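Long-range contacts in phosphonopyruvate hydrolase (Variovorax sp., PDB 2HRW), which hydrolyses the carbon-phosphorus bond of 3-phosphonopyruvate, giving pyruvate and phosphate with the help of a divalent metal ion such as cobalt, magnesium or manganese: residues A[19-24]-A[38-43]; A[77-82]-A[106-111]; A[151-156]-A[180-185]; A[188-193]-A[215-220]. All coordinates share one frame; numbering follows the deposited sequence.

Contact 1: residues A[19-24]-A[38-43]; sequences AMAAHN and GIWGSG. With NA (sodium ion), chain B.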
loop_
_atom_site.group_PDB
_atom_site.type_symbol
_atom_site.label_atom_id
_atom_site.label_comp_id
_atom_site.label_asym_id
_atom_site.label_seq_id
_atom_site.Cartn_x
_atom_site.Cartn_y
_atom_site.Cartn_z
ATOM N N ALA A 19 -16.255 -21.860 8.417
ATOM C CA ALA A 19 -15.341 -20.764 8.127
ATOM C C ALA A 19 -14.953 -20.043 9.412
ATOM O O ALA A 19 -15.813 -19.628 10.198
ATOM C CB ALA A 19 -15.985 -19.773 7.169
ATOM N N MET A 20 -13.654 -19.881 9.599
ATOM C CA MET A 20 -13.101 -19.191 10.773
ATOM C C MET A 20 -12.547 -17.798 10.425
ATOM O O MET A 20 -11.969 -17.576 9.360
ATOM C CB MET A 20 -12.003 -20.048 11.403
ATOM C CG MET A 20 -11.226 -19.364 12.510
ATOM S SD MET A 20 -12.271 -18.510 13.762
ATOM C CE MET A 20 -13.128 -19.930 14.578
ATOM N N ALA A 21 -12.758 -16.850 11.331
ATOM C CA ALA A 21 -12.284 -15.485 11.149
ATOM C C ALA A 21 -10.748 -15.443 11.191
ATOM O O ALA A 21 -10.098 -16.312 11.779
ATOM C CB ALA A 21 -12.872 -14.564 12.251
ATOM N N ALA A 22 -10.171 -14.405 10.596
ATOM C CA ALA A 22 -8.734 -14.283 10.573
ATOM C C ALA A 22 -8.390 -12.845 10.267
ATOM O O ALA A 22 -8.923 -12.288 9.310
ATOM C CB ALA A 22 -8.144 -15.232 9.486
ATOM N N HIS A 23 -7.525 -12.240 11.084
ATOM C CA HIS A 23 -7.120 -10.857 10.850
ATOM C C HIS A 23 -5.713 -10.712 10.229
ATOM O O HIS A 23 -5.262 -9.593 9.946
ATOM C CB HIS A 23 -7.218 -10.023 12.133
ATOM C CG HIS A 23 -6.494 -10.621 13.285
ATOM N ND1 HIS A 23 -6.985 -11.700 13.984
ATOM C CD2 HIS A 23 -5.293 -10.325 13.836
ATOM C CE1 HIS A 23 -6.121 -12.047 14.918
ATOM N NE2 HIS A 23 -5.085 -11.231 14.850
ATOM N N ASN A 24 -5.025 -11.829 10.029
ATOM C CA ASN A 24 -3.712 -11.836 9.375
ATOM C C ASN A 24 -3.466 -13.258 8.868
ATOM O O ASN A 24 -4.140 -14.178 9.326
ATOM C CB ASN A 24 -2.592 -11.379 10.325
ATOM C CG ASN A 24 -2.504 -12.215 11.593
ATOM O OD1 ASN A 24 -2.659 -13.439 11.563
ATOM N ND2 ASN A 24 -2.223 -11.552 12.719
ATOM N N GLY A 38 -12.958 -23.117 5.453
ATOM C CA GLY A 38 -12.451 -21.899 4.867
ATOM C C GLY A 38 -12.185 -20.787 5.876
ATOM O O GLY A 38 -12.466 -20.906 7.065
ATOM N N ILE A 39 -11.628 -19.692 5.378
ATOM C CA ILE A 39 -11.313 -18.513 6.182
ATOM C C ILE A 39 -12.356 -17.421 5.933
ATOM O O ILE A 39 -12.924 -17.360 4.833
ATOM C CB ILE A 39 -9.904 -17.949 5.793
ATOM C CG1 ILE A 39 -8.864 -19.071 5.892
ATOM C CG2 ILE A 39 -9.519 -16.749 6.663
ATOM C CD1 ILE A 39 -8.955 -19.879 7.168
ATOM N N TRP A 40 -12.590 -16.588 6.954
ATOM C CA TRP A 40 -13.508 -15.441 6.919
ATOM C C TRP A 40 -12.677 -14.149 7.007
ATOM O O TRP A 40 -12.161 -13.817 8.064
ATOM C CB TRP A 40 -14.460 -15.505 8.116
ATOM C CG TRP A 40 -15.357 -14.312 8.363
ATOM C CD1 TRP A 40 -15.627 -13.729 9.594
ATOM C CD2 TRP A 40 -16.173 -13.602 7.402
ATOM N NE1 TRP A 40 -16.552 -12.709 9.448
ATOM C CE2 TRP A 40 -16.905 -12.608 8.123
ATOM C CE3 TRP A 40 -16.362 -13.707 6.012
ATOM C CZ2 TRP A 40 -17.810 -11.731 7.492
ATOM C CZ3 TRP A 40 -17.262 -12.829 5.387
ATOM C CH2 TRP A 40 -17.974 -11.857 6.127
ATOM N N GLY A 41 -12.560 -13.422 5.899
ATOM C CA GLY A 41 -11.802 -12.179 5.885
ATOM C C GLY A 41 -12.610 -11.038 6.470
ATOM O O GLY A 41 -12.929 -10.064 5.794
ATOM N N SER A 42 -12.905 -11.153 7.757
ATOM C CA SER A 42 -13.705 -10.189 8.490
ATOM C C SER A 42 -13.275 -8.714 8.551
ATOM O O SER A 42 -12.136 -8.374 8.904
ATOM C CB SER A 42 -13.893 -10.687 9.919
ATOM O OG SER A 42 -14.600 -9.730 10.669
ATOM N N GLY A 43 -14.218 -7.837 8.232
ATOM C CA GLY A 43 -13.941 -6.413 8.318
ATOM C C GLY A 43 -13.841 -6.041 9.795
ATOM O O GLY A 43 -13.022 -5.218 10.193
HETATM NA NA NA B . -3.930 -7.353 11.069
HETATM O O HOH W 1 -9.600 -9.672 7.604
#
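Trp40 and Ala21 sit side by side on neighbouring parallel strands, and the indole turns its edge to the alanine: Ala21 CB lies near the ring plane, 3.9 Å from Trp40 CD1. Chi1 of 172° puts the tryptophan CG opposite its own backbone N, and the indole leads away from strand 19-21 to lie against Ile233, Ile79 and Asp81. One face of the ring carries Ser42 CA, 3.9 Å above the plane and offset toward the rim. The other side of the sheet takes Met20 and Ile39; there the CG2 branch of Ile39 presses on Ala22 CB at 3.5 Å, a tight pair of methyl groups beside helix 25-34. Two backbone bonds hold the register, Met20 N to Gly38 O at 3.0 Å and Trp40 N to Met20 O at 2.7 Å. Further on, Ala22 N reaches Trp40 O only weakly, and a water donates to both Ala22 O and Ser42 O where the strands part. His23 O binds a sodium ion, which Ser49 also binds. Trp40 to Gly43 belong to the substrate-binding site, and the buried, largely apolar packing round Trp40, with its backbone N bonded to Met20, is consistent with an indole held in a fixed place there.

Contact 2: residues A[77-82]-A[106-111]; sequences PLIADI and AIVMED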
loop_
_atom_site.group_PDB
_atom_site.type_symbol
_atom_site.label_atom_id
_atom_site.label_comp_id
_atom_site.label_asym_id
_atom_site.label_seq_id
_atom_site.Cartn_x
_atom_site.Cartn_y
_atom_site.Cartn_z
ATOM N N PRO A 77 -10.450 -22.248 0.702
ATOM C CA PRO A 77 -11.198 -21.069 0.243
ATOM C C PRO A 77 -11.294 -19.892 1.235
ATOM O O PRO A 77 -11.396 -20.085 2.434
ATOM C CB PRO A 77 -12.581 -21.637 -0.092
ATOM C CG PRO A 77 -12.347 -23.078 -0.316
ATOM C CD PRO A 77 -11.321 -23.437 0.714
ATOM N N LEU A 78 -11.287 -18.671 0.710
ATOM C CA LEU A 78 -11.386 -17.455 1.538
ATOM C C LEU A 78 -12.660 -16.672 1.215
ATOM O O LEU A 78 -12.908 -16.359 0.055
ATOM C CB LEU A 78 -10.176 -16.519 1.300
ATOM C CG LEU A 78 -10.342 -15.071 1.764
ATOM C CD1 LEU A 78 -10.397 -15.023 3.254
ATOM C CD2 LEU A 78 -9.180 -14.220 1.303
ATOM N N ILE A 79 -13.442 -16.323 2.232
ATOM C CA ILE A 79 -14.661 -15.558 2.007
ATOM C C ILE A 79 -14.365 -14.151 2.475
ATOM O O ILE A 79 -14.061 -13.927 3.649
ATOM C CB ILE A 79 -15.835 -16.164 2.811
ATOM C CG1 ILE A 79 -16.003 -17.639 2.429
ATOM C CG2 ILE A 79 -17.105 -15.328 2.602
ATOM C CD1 ILE A 79 -17.149 -18.388 3.140
ATOM N N ALA A 80 -14.423 -13.192 1.565
ATOM C CA ALA A 80 -14.110 -11.812 1.928
ATOM C C ALA A 80 -15.317 -10.985 2.333
ATOM O O ALA A 80 -16.348 -11.019 1.670
ATOM C CB ALA A 80 -13.403 -11.124 0.780
ATOM N N ASP A 81 -15.167 -10.244 3.424
ATOM C CA ASP A 81 -16.198 -9.343 3.914
ATOM C C ASP A 81 -15.966 -8.002 3.198
ATOM O O ASP A 81 -14.975 -7.331 3.469
ATOM C CB ASP A 81 -16.017 -9.167 5.422
ATOM C CG ASP A 81 -16.948 -8.135 6.019
ATOM O OD1 ASP A 81 -17.654 -7.429 5.257
ATOM O OD2 ASP A 81 -16.960 -8.028 7.272
ATOM N N ILE A 82 -16.850 -7.607 2.285
ATOM C CA ILE A 82 -16.667 -6.339 1.578
ATOM C C ILE A 82 -17.711 -5.324 2.018
ATOM O O ILE A 82 -17.949 -4.327 1.326
ATOM C CB ILE A 82 -16.784 -6.483 0.032
ATOM C CG1 ILE A 82 -18.154 -7.039 -0.336
ATOM C CG2 ILE A 82 -15.694 -7.397 -0.507
ATOM C CD1 ILE A 82 -18.389 -7.140 -1.809
ATOM N N ALA A 106 -15.171 -16.120 -2.580
ATOM C CA ALA A 106 -16.506 -15.584 -2.358
ATOM C C ALA A 106 -16.358 -14.209 -1.732
ATOM O O ALA A 106 -15.290 -13.861 -1.225
ATOM C CB ALA A 106 -17.282 -16.502 -1.401
ATOM N N ILE A 107 -17.423 -13.419 -1.778
ATOM C CA ILE A 107 -17.436 -12.108 -1.132
ATOM C C ILE A 107 -18.793 -12.010 -0.456
ATOM O O ILE A 107 -19.748 -12.601 -0.937
ATOM C CB ILE A 107 -17.322 -10.937 -2.131
ATOM C CG1 ILE A 107 -18.289 -11.167 -3.292
ATOM C CG2 ILE A 107 -15.869 -10.753 -2.562
ATOM C CD1 ILE A 107 -18.753 -9.932 -3.908
ATOM N N VAL A 108 -18.867 -11.283 0.661
ATOM C CA VAL A 108 -20.107 -11.061 1.403
ATOM C C VAL A 108 -20.414 -9.559 1.408
ATOM O O VAL A 108 -19.570 -8.732 1.785
ATOM C CB VAL A 108 -19.989 -11.538 2.849
ATOM C CG1 VAL A 108 -21.215 -11.124 3.627
ATOM C CG2 VAL A 108 -19.832 -13.065 2.867
ATOM N N MET A 109 -21.622 -9.194 0.990
ATOM C CA MET A 109 -21.994 -7.785 0.927
ATOM C C MET A 109 -23.339 -7.641 1.588
ATOM O O MET A 109 -24.174 -8.511 1.438
ATOM C CB MET A 109 -22.048 -7.364 -0.533
ATOM C CG MET A 109 -22.347 -5.928 -0.763
ATOM S SD MET A 109 -22.176 -5.615 -2.523
ATOM C CE MET A 109 -23.666 -6.468 -3.236
ATOM N N GLU A 110 -23.551 -6.555 2.327
ATOM C CA GLU A 110 -24.816 -6.355 3.047
ATOM C C GLU A 110 -25.654 -5.224 2.492
ATOM O O GLU A 110 -25.118 -4.283 1.912
ATOM C CB GLU A 110 -24.529 -6.110 4.535
ATOM C CG GLU A 110 -23.442 -5.074 4.788
ATOM C CD GLU A 110 -22.837 -5.185 6.178
ATOM O OE1 GLU A 110 -22.925 -4.198 6.935
ATOM O OE2 GLU A 110 -22.277 -6.255 6.517
ATOM N N ASP A 111 -26.969 -5.312 2.681
ATOM C CA ASP A 111 -27.893 -4.294 2.169
ATOM C C ASP A 111 -28.089 -3.068 3.055
ATOM O O ASP A 111 -29.100 -2.381 2.948
ATOM C CB ASP A 111 -29.255 -4.918 1.844
ATOM C CG ASP A 111 -29.854 -5.645 3.011
ATOM O OD1 ASP A 111 -29.129 -5.922 3.979
ATOM O OD2 ASP A 111 -31.057 -5.962 2.972
#
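Strands 78-81 and 106-110 are adjacent parallel staves of the TIM barrel, and Ile79 meets Val108 on the side of the sheet that also carries Asp81. There Ile79 CG2 touches Val108 CG2 at 3.6 Å, the two side chains crossing at a slant, with Ala106 CB a little farther from the same methyl. Chi1 of -56° places this CG2 opposite the backbone N of Ile79, while CG1 lies beside that N. Three firm backbone bonds run between the strands: Ala80 N to Ala106 O, Val108 N to Ala80 O at 2.7 Å, and Ile82 N to Val108 O at 3.0 Å. A fourth, Ala106 N to Leu78 O, is weak.

The pair belongs to a beta-alpha-beta unit whose connecting helix, 89-102, covers the Ala80 and Ile107 side through Tyr99 and Val96. On that side Ile82 buries more surface than any other residue of the pair. Its CG1 is held between the backbone N and the carbonyl carbon (chi1 59°), and the chain then extends to CD1, which reaches Ile107 CD1 at 3.5 Å and Met109 CB at 3.9 Å. The Ile82 CG2 branch rests on Ile107 CG2, also at 3.9 Å.

Asp81, a magnesium ligand, stands on the face with Ile79 and Val108, beside Trp40. Its OD1 accepts from Asp83 N and its OD2 from Gly43 N, two bonds that fix the turn of the carboxylate. The Glu110 carboxylate is not in contact with that of Asp81; its OE2 forms a long, weak ion pair with Arg155 NH1.

Contact 3: residues A[151-156]-A[180-185]; sequences VVIARV and ADAILI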
loop_
_atom_site.group_PDB
_atom_site.type_symbol
_atom_site.label_atom_id
_atom_site.label_comp_id
_atom_site.label_asym_id
_atom_site.label_seq_id
_atom_site.Cartn_x
_atom_site.Cartn_y
_atom_site.Cartn_z
ATOM N N VAL A 151 -18.199 -17.278 -5.529
ATOM C CA VAL A 151 -19.512 -17.202 -4.899
ATOM C C VAL A 151 -19.878 -15.813 -4.420
ATOM O O VAL A 151 -19.048 -15.093 -3.876
ATOM C CB VAL A 151 -19.594 -18.235 -3.726
ATOM C CG1 VAL A 151 -20.920 -18.123 -2.967
ATOM C CG2 VAL A 151 -19.435 -19.641 -4.311
ATOM N N VAL A 152 -21.125 -15.422 -4.639
ATOM C CA VAL A 152 -21.553 -14.110 -4.194
ATOM C C VAL A 152 -22.615 -14.293 -3.124
ATOM O O VAL A 152 -23.673 -14.847 -3.365
ATOM C CB VAL A 152 -22.142 -13.242 -5.333
ATOM C CG1 VAL A 152 -22.560 -11.907 -4.765
ATOM C CG2 VAL A 152 -21.118 -13.005 -6.417
ATOM N N ILE A 153 -22.332 -13.790 -1.936
ATOM C CA ILE A 153 -23.251 -13.952 -0.842
ATOM C C ILE A 153 -23.911 -12.648 -0.427
ATOM O O ILE A 153 -23.229 -11.682 -0.083
ATOM C CB ILE A 153 -22.501 -14.581 0.338
ATOM C CG1 ILE A 153 -21.896 -15.921 -0.113
ATOM C CG2 ILE A 153 -23.450 -14.802 1.506
ATOM C CD1 ILE A 153 -20.877 -16.503 0.809
ATOM N N ALA A 154 -25.242 -12.619 -0.489
ATOM C CA ALA A 154 -26.005 -11.446 -0.084
ATOM C C ALA A 154 -26.298 -11.546 1.407
ATOM O O ALA A 154 -26.669 -12.600 1.924
ATOM C CB ALA A 154 -27.298 -11.369 -0.866
ATOM N N ARG A 155 -26.133 -10.429 2.101
ATOM C CA ARG A 155 -26.355 -10.390 3.529
ATOM C C ARG A 155 -27.516 -9.508 3.925
ATOM O O ARG A 155 -27.451 -8.281 3.828
ATOM C CB ARG A 155 -25.102 -9.913 4.221
ATOM C CG ARG A 155 -25.269 -9.761 5.699
ATOM C CD ARG A 155 -23.941 -9.457 6.335
ATOM N NE ARG A 155 -24.050 -9.523 7.780
ATOM C CZ ARG A 155 -23.033 -9.359 8.609
ATOM N NH1 ARG A 155 -21.820 -9.112 8.126
ATOM N NH2 ARG A 155 -23.234 -9.450 9.923
ATOM N N VAL A 156 -28.573 -10.150 4.398
ATOM C CA VAL A 156 -29.794 -9.465 4.788
ATOM C C VAL A 156 -29.722 -8.994 6.242
ATOM O O VAL A 156 -29.629 -9.795 7.178
ATOM C CB VAL A 156 -31.009 -10.406 4.548
ATOM C CG1 VAL A 156 -32.295 -9.752 5.001
ATOM C CG2 VAL A 156 -31.090 -10.768 3.053
ATOM N N ALA A 180 -27.883 -13.858 -6.236
ATOM C CA ALA A 180 -27.100 -14.212 -5.048
ATOM C C ALA A 180 -27.036 -15.737 -4.897
ATOM O O ALA A 180 -28.054 -16.414 -4.940
ATOM C CB ALA A 180 -27.719 -13.577 -3.788
ATOM N N ASP A 181 -25.829 -16.266 -4.725
ATOM C CA ASP A 181 -25.605 -17.698 -4.564
ATOM C C ASP A 181 -25.957 -18.212 -3.164
ATOM O O ASP A 181 -26.252 -19.398 -2.987
ATOM C CB ASP A 181 -24.134 -18.024 -4.864
ATOM C CG ASP A 181 -23.716 -17.651 -6.287
ATOM O OD1 ASP A 181 -23.851 -18.488 -7.197
ATOM O OD2 ASP A 181 -23.244 -16.521 -6.505
ATOM N N ALA A 182 -25.906 -17.335 -2.163
ATOM C CA ALA A 182 -26.222 -17.733 -0.791
ATOM C C ALA A 182 -26.694 -16.537 -0.003
ATOM O O ALA A 182 -26.423 -15.394 -0.389
ATOM C CB ALA A 182 -25.006 -18.362 -0.120
ATOM N N ILE A 183 -27.408 -16.782 1.092
ATOM C CA ILE A 183 -27.928 -15.675 1.895
ATOM C C ILE A 183 -27.457 -15.750 3.333
ATOM O O ILE A 183 -27.648 -16.757 4.035
ATOM C CB ILE A 183 -29.506 -15.606 1.923
ATOM C CG1 ILE A 183 -30.053 -15.076 0.611
ATOM C CG2 ILE A 183 -29.973 -14.621 2.978
ATOM C CD1 ILE A 183 -29.698 -15.883 -0.526
ATOM N N LEU A 184 -26.836 -14.670 3.766
ATOM C CA LEU A 184 -26.363 -14.562 5.130
ATOM C C LEU A 184 -27.493 -13.788 5.786
ATOM O O LEU A 184 -27.878 -12.709 5.323
ATOM C CB LEU A 184 -25.080 -13.740 5.165
ATOM C CG LEU A 184 -24.270 -13.456 6.427
ATOM C CD1 LEU A 184 -25.134 -13.492 7.684
ATOM C CD2 LEU A 184 -23.174 -14.480 6.494
ATOM N N ILE A 185 -28.061 -14.359 6.835
ATOM C CA ILE A 185 -29.129 -13.689 7.552
ATOM C C ILE A 185 -28.607 -13.537 8.981
ATOM O O ILE A 185 -28.176 -14.490 9.606
ATOM C CB ILE A 185 -30.445 -14.507 7.471
ATOM C CG1 ILE A 185 -31.482 -13.934 8.432
ATOM C CG2 ILE A 185 -30.171 -15.950 7.754
ATOM C CD1 ILE A 185 -31.829 -12.480 8.183
#
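Leu184 CD1 comes obliquely to the guanidinium of Arg155, 4.1 Å from NE. The arginine is extended from CG to NE (chi2 173°, chi3 -171°), and the leucine lies alongside, pointing the same way; Arg155 CG and Leu184 CG are 3.9 Å apart. Glu157 takes the NE end in a salt bridge, and His186 lies against the side chain. The other flat group, the Asp181 carboxylate, receives Val152 N on OD2 at 3.0 Å, from above its plane by 39°. In return Asp181 N donates to Val152 O, so one residue grips both backbone polar atoms of Val152. Arg8 and Arg145 bridge the same carboxylate, probably stabilising its negative charge. Further along, Ala154 N to Ala182 O, Leu184 N to Ala154 O and Val156 N to Leu184 O (2.8 Å) continue the parallel ladder. Ala154 CB packs on Ala180 CB at 3.7 Å, and Val156 CG2 meets Ile183 CG2 at 4.0 Å, on the side covered by helices 131-144 and 165-177. Arg155, a substrate-binding residue, stands near the C-terminal end of its strand; parallel strands with helices outside are typical of the TIM barrel, whose active site lies at that end.

Contact 4: residues A[188-193]-A[215-220]; sequences RQKTPD and YPQLTE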
loop_
_atom_site.group_PDB
_atom_site.type_symbol
_atom_site.label_atom_id
_atom_site.label_comp_id
_atom_site.label_asym_id
_atom_site.label_seq_id
_atom_site.Cartn_x
_atom_site.Cartn_y
_atom_site.Cartn_z
ATOM N N ARG A 188 -29.907 -10.235 16.115
ATOM C CA ARG A 188 -29.416 -9.575 17.341
ATOM C C ARG A 188 -29.682 -10.399 18.605
ATOM O O ARG A 188 -28.750 -10.740 19.335
ATOM C CB ARG A 188 -30.070 -8.195 17.526
ATOM C CG ARG A 188 -29.226 -6.987 17.082
ATOM C CD ARG A 188 -29.876 -5.654 17.507
ATOM N NE ARG A 188 -29.344 -4.516 16.760
ATOM C CZ ARG A 188 -28.053 -4.202 16.692
ATOM N NH1 ARG A 188 -27.157 -4.941 17.332
ATOM N NH2 ARG A 188 -27.655 -3.157 15.972
ATOM N N GLN A 189 -30.959 -10.683 18.862
ATOM C CA GLN A 189 -31.395 -11.480 20.012
ATOM C C GLN A 189 -30.282 -12.267 20.665
ATOM O O GLN A 189 -29.387 -12.778 19.981
ATOM C CB GLN A 189 -32.480 -12.474 19.583
ATOM C CG GLN A 189 -33.886 -12.005 19.850
ATOM C CD GLN A 189 -34.297 -10.838 18.984
ATOM O OE1 GLN A 189 -33.477 -9.993 18.629
ATOM N NE2 GLN A 189 -35.582 -10.776 18.654
ATOM N N LYS A 190 -30.332 -12.391 21.985
ATOM C CA LYS A 190 -29.296 -13.175 22.646
ATOM C C LYS A 190 -29.653 -14.658 22.559
ATOM O O LYS A 190 -28.828 -15.518 22.880
ATOM C CB LYS A 190 -29.106 -12.750 24.104
ATOM C CG LYS A 190 -27.641 -12.490 24.468
ATOM C CD LYS A 190 -26.721 -13.653 24.067
ATOM C CE LYS A 190 -26.978 -14.921 24.898
ATOM N NZ LYS A 190 -26.190 -16.115 24.441
ATOM N N THR A 191 -30.885 -14.946 22.114
ATOM C CA THR A 191 -31.366 -16.324 21.925
ATOM C C THR A 191 -31.540 -16.577 20.429
ATOM O O THR A 191 -32.000 -15.697 19.690
ATOM C CB THR A 191 -32.722 -16.545 22.555
ATOM O OG1 THR A 191 -33.732 -15.984 21.709
ATOM C CG2 THR A 191 -32.783 -15.878 23.892
ATOM N N PRO A 192 -31.188 -17.786 19.964
ATOM C CA PRO A 192 -31.318 -18.108 18.550
ATOM C C PRO A 192 -32.749 -18.415 18.139
ATOM O O PRO A 192 -32.962 -19.288 17.311
ATOM C CB PRO A 192 -30.411 -19.319 18.398
ATOM C CG PRO A 192 -30.638 -20.028 19.662
ATOM C CD PRO A 192 -30.586 -18.918 20.686
ATOM N N ASP A 193 -33.722 -17.707 18.721
ATOM C CA ASP A 193 -35.132 -17.913 18.387
ATOM C C ASP A 193 -35.447 -17.239 17.066
ATOM O O ASP A 193 -36.083 -17.820 16.187
ATOM C CB ASP A 193 -36.049 -17.322 19.465
ATOM C CG ASP A 193 -36.083 -18.154 20.740
ATOM O OD1 ASP A 193 -36.896 -17.833 21.639
ATOM O OD2 ASP A 193 -35.300 -19.126 20.849
ATOM N N TYR A 215 -25.357 -16.133 19.809
ATOM C CA TYR A 215 -26.027 -17.274 20.424
ATOM C C TYR A 215 -25.106 -18.484 20.342
ATOM O O TYR A 215 -25.285 -19.392 19.532
ATOM C CB TYR A 215 -27.381 -17.539 19.747
ATOM C CG TYR A 215 -27.610 -16.716 18.516
ATOM C CD1 TYR A 215 -26.941 -17.023 17.334
ATOM C CD2 TYR A 215 -28.442 -15.588 18.540
ATOM C CE1 TYR A 215 -27.075 -16.237 16.196
ATOM C CE2 TYR A 215 -28.590 -14.778 17.403
ATOM C CZ TYR A 215 -27.889 -15.114 16.223
ATOM O OH TYR A 215 -27.944 -14.329 15.069
ATOM N N PRO A 216 -24.082 -18.495 21.201
ATOM C CA PRO A 216 -23.091 -19.566 21.271
ATOM C C PRO A 216 -23.621 -20.896 21.801
ATOM O O PRO A 216 -22.847 -21.820 22.047
ATOM C CB PRO A 216 -22.005 -18.965 22.170
ATOM C CG PRO A 216 -22.781 -18.082 23.079
ATOM C CD PRO A 216 -23.744 -17.410 22.139
ATOM N N GLN A 217 -24.930 -21.002 21.989
ATOM C CA GLN A 217 -25.486 -22.251 22.499
ATOM C C GLN A 217 -25.850 -23.138 21.320
ATOM O O GLN A 217 -26.075 -24.346 21.460
ATOM C CB GLN A 217 -26.706 -21.968 23.376
ATOM C CG GLN A 217 -27.749 -21.060 22.750
ATOM C CD GLN A 217 -27.624 -19.591 23.163
ATOM O OE1 GLN A 217 -28.501 -18.789 22.854
ATOM N NE2 GLN A 217 -26.543 -19.237 23.863
ATOM N N LEU A 218 -25.867 -22.506 20.150
ATOM C CA LEU A 218 -26.188 -23.159 18.886
ATOM C C LEU A 218 -24.914 -23.812 18.323
ATOM O O LEU A 218 -24.074 -23.127 17.734
ATOM C CB LEU A 218 -26.734 -22.111 17.895
ATOM C CG LEU A 218 -27.789 -22.549 16.873
ATOM C CD1 LEU A 218 -27.941 -21.506 15.765
ATOM C CD2 LEU A 218 -27.365 -23.857 16.264
ATOM N N THR A 219 -24.791 -25.128 18.499
ATOM C CA THR A 219 -23.622 -25.880 18.040
ATOM C C THR A 219 -23.656 -26.214 16.539
ATOM O O THR A 219 -24.661 -25.968 15.860
ATOM C CB THR A 219 -23.456 -27.220 18.840
ATOM O OG1 THR A 219 -24.439 -28.173 18.414
ATOM C CG2 THR A 219 -23.636 -26.971 20.339
ATOM N N GLU A 220 -22.554 -26.760 16.026
ATOM C CA GLU A 220 -22.495 -27.130 14.620
ATOM C C GLU A 220 -23.502 -28.260 14.400
ATOM O O GLU A 220 -24.062 -28.384 13.320
ATOM C CB GLU A 220 -21.075 -27.573 14.221
ATOM C CG GLU A 220 -20.027 -26.434 14.216
ATOM C CD GLU A 220 -18.645 -26.841 13.676
ATOM O OE1 GLU A 220 -17.735 -25.969 13.624
ATOM O OE2 GLU A 220 -18.455 -28.020 13.300
#
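Tyr215 and Pro192 bury the most surface here, and their side chains slide past each other in opposite directions. Pro192 CD lies 3.6 Å from Tyr215 CB, and Pro192 CB comes 3.8 Å from both CB and CG of the tyrosine. The phenol ring then runs past the backbone of 188-193: Gln189 O sits at its edge, near the ring plane, 3.3 Å from Tyr215 CD2, while Thr191 O and Pro192 N approach obliquely. Farther out, Tyr215 OH is weakly hydrogen-bonded to Ser187 N, and the ring also touches Ile195 of helix 193-201. Pro192 CB reaches on to Leu218 CD1 at 4.2 Å. Lys190 is third. Its chain bends at chi2 and chi3 (-51° and -68°), which folds NZ back over the other loop to lie 3.6 Å from Pro216 CD, crossing the proline at about a right angle; the ammonium is hydrogen-bonded to Ala214 O. A type I beta turn from Tyr215 to Leu218 shapes this second loop, with Leu218 N bonded to Tyr215 O at 3.2 Å. Two loops following consecutive barrel strands, 182-185 and 208-210, thus pack together, typical of the C-terminal rim of a TIM barrel, where the substrate-binding Arg188 is also found.

Overall arrangement
The four contacts follow in series along the chain, each closing before the next opens. Contacts 1, 2 and 3 join neighbouring strands of one closed eight-stranded parallel barrel: 17-21 with 38-41, 78-81 with 106-110, and 151-156 with 182-185. Contacts 1 and 2 have centres about 10 Å apart and contacts 2 and 3 about 8 Å, and backbone bonds tie strand 38-41 to 78-81 and strand 106-110 to 151-156. Contact 4 lies in the loops beyond strands 182-185 and 208-210, its centre about 20 Å from those of contacts 1 and 3. Together they bring substrate-binding and metal-binding residues to one end of the barrel, while contacts 1 and 4 also touch the second subunit.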